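Local coordinates for protein MstE (Scytonema sp. PCC 10023, PDB 6SBF) that acts as a monodomain class II terpene cyclase that assembles complex isoprenoid scaffolds, probably in merosterol biosynthesis, at residues Q298-G303 with H347-T352; V32-E37 with N302-S307. The protein carries 1 engineered substitution. All blocks are in the same frame, centred on the assembly; numbering follows the deposited sequence.

Contact 1 (Q298-G303 with H347-T352); sequences QQRPNG and HNSIFT
Arg300 reaches Ser349 from a type I beta turn, Arg300 to Gly303, that follows helix 282-298 in an alpha6-alpha6 barrel. Gln299, Gly303 and Trp305 fit the QW motif familiar from squalene-hopene cyclases. Across the two segments the contact is a single polar bridge. Arg300 NH2 donates to Ser349 OG at 2.9 Å, in a bent bond (137° at the hydrogen), with Ser349 OG at the guanidinium edge, slightly tilted out of its plane. The Arg300 chain bends about CG-CD (chi3 -71°), presenting one edge to the serine, with Ser349 CB 3.5 Å from Arg300 NH2. Ser349 OG also pairs with Ser307 OG, while Arg300 NH2 has a further acceptor in Ser304 OG; the guanidinium therefore links the loop beyond the turn to the start of helix 350-363. Ser349 occupies the N-cap position but makes no capping bond; its hydroxyl turns instead to Arg300 and Ser307. Asp47 accepts from the backbone N of Asn348 through OD1 and of Ile350 through OD2, on either side of Ser349 in sequence. Within 298-303, backbone and side-chain bonds set the turn: Gly303 N donates to Arg300 O at 2.9 Å. Gln299, which also reaches Ser27 of helix 18-37 through OE1, sends NE2 to Gly303 O at 2.9 Å, nearly straight at 175°, from above the carbonyl plane but within its own amide plane.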
loop_
_atom_site.group_PDB
_atom_site.type_symbol
_atom_site.label_atom_id
_atom_site.label_comp_id
_atom_site.label_asym_id
_atom_site.label_seq_id
_atom_site.Cartn_x
_atom_site.Cartn_y
_atom_site.Cartn_z
ATOM N N GLN A 298 12.672 9.575 -13.322
ATOM C CA GLN A 298 13.237 9.241 -11.990
ATOM C C GLN A 298 13.746 7.820 -11.917
ATOM O O GLN A 298 14.415 7.492 -10.962
ATOM C CB GLN A 298 12.236 9.522 -10.874
ATOM C CG GLN A 298 11.849 10.998 -10.763
ATOM C CD GLN A 298 13.041 11.876 -10.422
ATOM O OE1 GLN A 298 13.738 11.601 -9.490
ATOM N NE2 GLN A 298 13.290 12.911 -11.201
ATOM N N GLN A 299 13.366 6.950 -12.860
ATOM C CA GLN A 299 13.759 5.526 -12.723
ATOM C C GLN A 299 15.285 5.427 -12.724
ATOM O O GLN A 299 15.949 6.095 -13.523
ATOM C CB GLN A 299 13.154 4.743 -13.881
ATOM C CG GLN A 299 13.253 3.228 -13.675
ATOM C CD GLN A 299 12.472 2.465 -14.743
ATOM O OE1 GLN A 299 12.145 3.040 -15.790
ATOM N NE2 GLN A 299 12.134 1.216 -14.430
ATOM N N ARG A 300 15.805 4.553 -11.869
ATOM C CA ARG A 300 17.247 4.255 -11.801
ATOM C C ARG A 300 17.644 3.267 -12.899
ATOM O O ARG A 300 16.838 2.533 -13.470
ATOM C CB ARG A 300 17.595 3.724 -10.407
ATOM C CG ARG A 300 17.303 4.789 -9.348
ATOM C CD ARG A 300 17.947 4.633 -8.014
ATOM N NE ARG A 300 17.269 3.522 -7.401
ATOM C CZ ARG A 300 17.278 3.269 -6.097
ATOM N NH1 ARG A 300 17.963 4.069 -5.275
ATOM N NH2 ARG A 300 16.666 2.191 -5.660
ATOM N N PRO A 301 18.957 3.191 -13.232
ATOM C CA PRO A 301 19.425 2.339 -14.322
ATOM C C PRO A 301 19.093 0.855 -14.141
ATOM O O PRO A 301 18.911 0.168 -15.134
ATOM C CB PRO A 301 20.940 2.503 -14.289
ATOM C CG PRO A 301 21.074 3.921 -13.831
ATOM C CD PRO A 301 20.016 4.098 -12.764
ATOM N N ASN A 302 19.005 0.385 -12.903
ATOM C CA ASN A 302 18.703 -1.018 -12.561
ATOM C C ASN A 302 17.201 -1.326 -12.625
ATOM O O ASN A 302 16.834 -2.478 -12.349
ATOM C CB ASN A 302 19.307 -1.467 -11.242
ATOM C CG ASN A 302 18.663 -0.893 -10.008
ATOM O OD1 ASN A 302 17.729 -0.094 -10.136
ATOM N ND2 ASN A 302 19.145 -1.348 -8.862
ATOM N N GLY A 303 16.369 -0.329 -12.969
ATOM C CA GLY A 303 14.917 -0.504 -13.119
ATOM C C GLY A 303 14.130 -0.111 -11.888
ATOM O O GLY A 303 12.911 -0.070 -11.963
ATOM N N HIS A 347 14.266 -0.325 2.521
ATOM C CA HIS A 347 15.694 -0.218 2.182
ATOM C C HIS A 347 16.046 -0.934 0.873
ATOM O O HIS A 347 17.035 -0.583 0.244
ATOM C CB HIS A 347 16.554 -0.755 3.322
ATOM C CG HIS A 347 16.252 -2.164 3.707
ATOM N ND1 HIS A 347 15.087 -2.540 4.431
ATOM C CD2 HIS A 347 16.944 -3.312 3.390
ATOM C CE1 HIS A 347 15.140 -3.901 4.536
ATOM N NE2 HIS A 347 16.288 -4.368 3.952
ATOM N N ASN A 348 15.273 -1.940 0.434
ATOM C CA ASN A 348 15.565 -2.670 -0.827
ATOM C C ASN A 348 14.945 -1.973 -2.029
ATOM O O ASN A 348 15.219 -2.388 -3.167
ATOM C CB ASN A 348 15.081 -4.117 -0.738
ATOM C CG ASN A 348 15.879 -4.956 0.246
ATOM O OD1 ASN A 348 17.094 -4.736 0.375
ATOM N ND2 ASN A 348 15.252 -5.955 0.864
ATOM N N SER A 349 14.082 -0.983 -1.817
ATOM C CA SER A 349 13.357 -0.269 -2.891
ATOM C C SER A 349 12.325 -1.187 -3.569
ATOM O O SER A 349 11.804 -0.770 -4.624
ATOM C CB SER A 349 14.277 0.368 -3.907
ATOM O OG SER A 349 15.318 1.143 -3.310
ATOM N N ILE A 350 12.041 -2.353 -2.995
ATOM C CA ILE A 350 11.114 -3.296 -3.651
ATOM C C ILE A 350 9.674 -2.780 -3.476
ATOM O O ILE A 350 8.903 -2.742 -4.458
ATOM C CB ILE A 350 11.327 -4.678 -3.038
ATOM C CG1 ILE A 350 12.662 -5.258 -3.535
ATOM C CG2 ILE A 350 10.152 -5.603 -3.371
ATOM C CD1 ILE A 350 13.081 -6.536 -2.778
ATOM N N PHE A 351 9.335 -2.315 -2.278
ATOM C CA PHE A 351 7.967 -1.841 -1.992
ATOM C C PHE A 351 7.691 -0.634 -2.890
ATOM O O PHE A 351 6.604 -0.567 -3.529
ATOM C CB PHE A 351 7.844 -1.537 -0.501
ATOM C CG PHE A 351 6.434 -1.548 0.043
ATOM C CD1 PHE A 351 5.623 -0.419 0.006
ATOM C CD2 PHE A 351 5.907 -2.724 0.541
ATOM C CE1 PHE A 351 4.372 -0.480 0.592
ATOM C CE2 PHE A 351 4.658 -2.780 1.106
ATOM C CZ PHE A 351 3.890 -1.636 1.164
ATOM N N THR A 352 8.590 0.342 -2.957
ATOM C CA THR A 352 8.397 1.527 -3.808
ATOM C C THR A 352 8.305 1.123 -5.278
ATOM O O THR A 352 7.426 1.604 -5.975
ATOM C CB THR A 352 9.517 2.565 -3.557
ATOM O OG1 THR A 352 9.506 3.036 -2.202
ATOM C CG2 THR A 352 9.341 3.769 -4.456
#

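Contact 2 (V32-E37 with N302-S307)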
loop_
_atom_site.group_PDB
_atom_site.type_symbol
_atom_site.label_atom_id
_atom_site.label_comp_id
_atom_site.label_asym_id
_atom_site.label_seq_id
_atom_site.Cartn_x
_atom_site.Cartn_y
_atom_site.Cartn_z
ATOM N N VAL A 32 10.008 -4.736 -13.718
ATOM C CA VAL A 32 9.616 -6.131 -13.468
ATOM C C VAL A 32 10.891 -6.997 -13.360
ATOM O O VAL A 32 10.953 -7.883 -12.472
ATOM C CB VAL A 32 8.696 -6.618 -14.591
ATOM C CG1 VAL A 32 8.544 -8.123 -14.585
ATOM C CG2 VAL A 32 7.349 -5.909 -14.514
ATOM N N ALA A 33 11.867 -6.780 -14.248
ATOM C CA ALA A 33 13.105 -7.598 -14.150
ATOM C C ALA A 33 13.782 -7.344 -12.780
ATOM O O ALA A 33 14.263 -8.286 -12.104
ATOM C CB ALA A 33 14.058 -7.267 -15.281
ATOM N N PHE A 34 13.874 -6.081 -12.362
ATOM C CA PHE A 34 14.462 -5.761 -11.032
ATOM C C PHE A 34 13.724 -6.511 -9.938
ATOM O O PHE A 34 14.333 -7.160 -9.082
ATOM C CB PHE A 34 14.400 -4.252 -10.777
ATOM C CG PHE A 34 14.731 -3.846 -9.358
ATOM C CD1 PHE A 34 16.044 -3.693 -8.955
ATOM C CD2 PHE A 34 13.730 -3.707 -8.424
ATOM C CE1 PHE A 34 16.335 -3.390 -7.634
ATOM C CE2 PHE A 34 14.024 -3.397 -7.101
ATOM C CZ PHE A 34 15.329 -3.286 -6.717
ATOM N N LEU A 35 12.379 -6.473 -9.982
ATOM C CA LEU A 35 11.609 -7.087 -8.908
ATOM C C LEU A 35 11.795 -8.604 -8.935
ATOM O O LEU A 35 11.891 -9.202 -7.847
ATOM C CB LEU A 35 10.150 -6.691 -9.015
ATOM C CG LEU A 35 9.829 -5.256 -8.672
ATOM C CD1 LEU A 35 8.439 -4.873 -9.081
ATOM C CD2 LEU A 35 9.955 -5.006 -7.191
ATOM N N LEU A 36 11.763 -9.257 -10.097
ATOM C CA LEU A 36 11.884 -10.727 -10.101
ATOM C C LEU A 36 13.276 -11.135 -9.614
ATOM O O LEU A 36 13.388 -12.124 -8.857
ATOM C CB LEU A 36 11.578 -11.301 -11.474
ATOM C CG LEU A 36 10.137 -11.110 -11.923
ATOM C CD1 LEU A 36 9.987 -11.546 -13.365
ATOM C CD2 LEU A 36 9.195 -11.872 -11.028
ATOM N N GLU A 37 14.306 -10.392 -10.026
ATOM C CA GLU A 37 15.698 -10.702 -9.581
ATOM C C GLU A 37 15.870 -10.482 -8.072
ATOM O O GLU A 37 16.729 -11.119 -7.461
ATOM C CB GLU A 37 16.709 -9.895 -10.392
ATOM C CG GLU A 37 18.152 -10.129 -10.000
ATOM C CD GLU A 37 18.639 -11.549 -10.069
ATOM O OE1 GLU A 37 19.557 -11.887 -9.288
ATOM O OE2 GLU A 37 18.108 -12.307 -10.900
ATOM N N ASN A 302 19.005 0.385 -12.903
ATOM C CA ASN A 302 18.703 -1.018 -12.561
ATOM C C ASN A 302 17.201 -1.326 -12.625
ATOM O O ASN A 302 16.834 -2.478 -12.349
ATOM C CB ASN A 302 19.307 -1.467 -11.242
ATOM C CG ASN A 302 18.663 -0.893 -10.008
ATOM O OD1 ASN A 302 17.729 -0.094 -10.136
ATOM N ND2 ASN A 302 19.145 -1.348 -8.862
ATOM N N GLY A 303 16.369 -0.329 -12.969
ATOM C CA GLY A 303 14.917 -0.504 -13.119
ATOM C C GLY A 303 14.130 -0.111 -11.888
ATOM O O GLY A 303 12.911 -0.070 -11.963
ATOM N N SER A 304 14.779 0.119 -10.745
ATOM C CA SER A 304 14.108 0.492 -9.491
ATOM C C SER A 304 13.837 2.003 -9.449
ATOM O O SER A 304 14.368 2.762 -10.259
ATOM C CB SER A 304 14.938 0.089 -8.318
ATOM O OG SER A 304 16.128 0.882 -8.214
ATOM N N TRP A 305 13.006 2.374 -8.504
ATOM C CA TRP A 305 12.882 3.791 -8.121
ATOM C C TRP A 305 13.452 3.926 -6.695
ATOM O O TRP A 305 13.410 2.980 -5.918
ATOM C CB TRP A 305 11.434 4.288 -8.165
ATOM C CG TRP A 305 10.952 4.604 -9.532
ATOM C CD1 TRP A 305 10.962 5.800 -10.140
ATOM C CD2 TRP A 305 10.450 3.663 -10.514
ATOM N NE1 TRP A 305 10.579 5.713 -11.426
ATOM C CE2 TRP A 305 10.208 4.415 -11.673
ATOM C CE3 TRP A 305 10.145 2.309 -10.530
ATOM C CZ2 TRP A 305 9.688 3.842 -12.854
ATOM C CZ3 TRP A 305 9.604 1.732 -11.668
ATOM C CH2 TRP A 305 9.376 2.502 -12.803
ATOM N N VAL A 306 13.926 5.135 -6.362
ATOM C CA VAL A 306 14.401 5.565 -5.016
ATOM C C VAL A 306 13.351 5.188 -3.971
ATOM O O VAL A 306 12.204 5.596 -4.102
ATOM C CB VAL A 306 14.787 7.064 -5.035
ATOM C CG1 VAL A 306 15.115 7.598 -3.673
ATOM C CG2 VAL A 306 15.949 7.331 -5.980
ATOM N N SER A 307 13.759 4.522 -2.895
ATOM C CA SER A 307 12.908 4.214 -1.739
ATOM C C SER A 307 12.258 5.469 -1.196
ATOM O O SER A 307 12.974 6.466 -0.904
ATOM C CB SER A 307 13.675 3.580 -0.696
ATOM O OG SER A 307 14.281 2.405 -1.203
#
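With CG anti to the backbone N (chi1 169°), Phe34 extends its ring from helix 18-37 over Ser304, whose own chi1 of 69° swings OG back to Asn302 and leaves CB facing the ring. Ser304 CB stands 3.6 Å from the centroid of the Phe34 ring, almost on its normal: a CH-pi contact over one face. The Asn302 amide meets the ring obliquely, planes 46° apart, with Asn302 ND2 3.7 Å from Phe34 CE1. Two donors fix that amide through Asn302 OD1: Ser304 N at 3.0 Å, forming an Asx turn, and Ser304 OG at 2.7 Å, on a lone pair in the carbonyl plane. At the base of the side chain, Phe34 CB lies 3.4 Å from Asn302 O. An alanine at Phe34 would leave Ser304 CB without its ring and is likely to open a gap between helix and loop. No hydrogen bond crosses the interface; Asn302 OD1 is satisfied within the turn by Ser304, which implies that the helix is held here by van der Waals and CH-pi contact against a turn held by its own hydrogen bonds.

How the contacts relate
Both contacts act on the one loop between helix 282-298 and strand 311-313, share Asn302 and Gly303, and have centres about 5 Å apart, on the same side of the chain's centre. Contact 1 ties the loop to the start of helix 350-363; contact 2 lays it against the end of helix 18-37, so the two helices, from opposite ends of the sequence, meet around it. Both are partly buried, neither being deep core. Contact 1 is small and polar, whereas contact 2 buries more surface, 158 against 63 Å², and has no hydrogen bond across it, an aromatic ring meeting a serine CB and an asparagine amide. They touch directly: Ser349 CB packs 3.4 Å from Trp305 O.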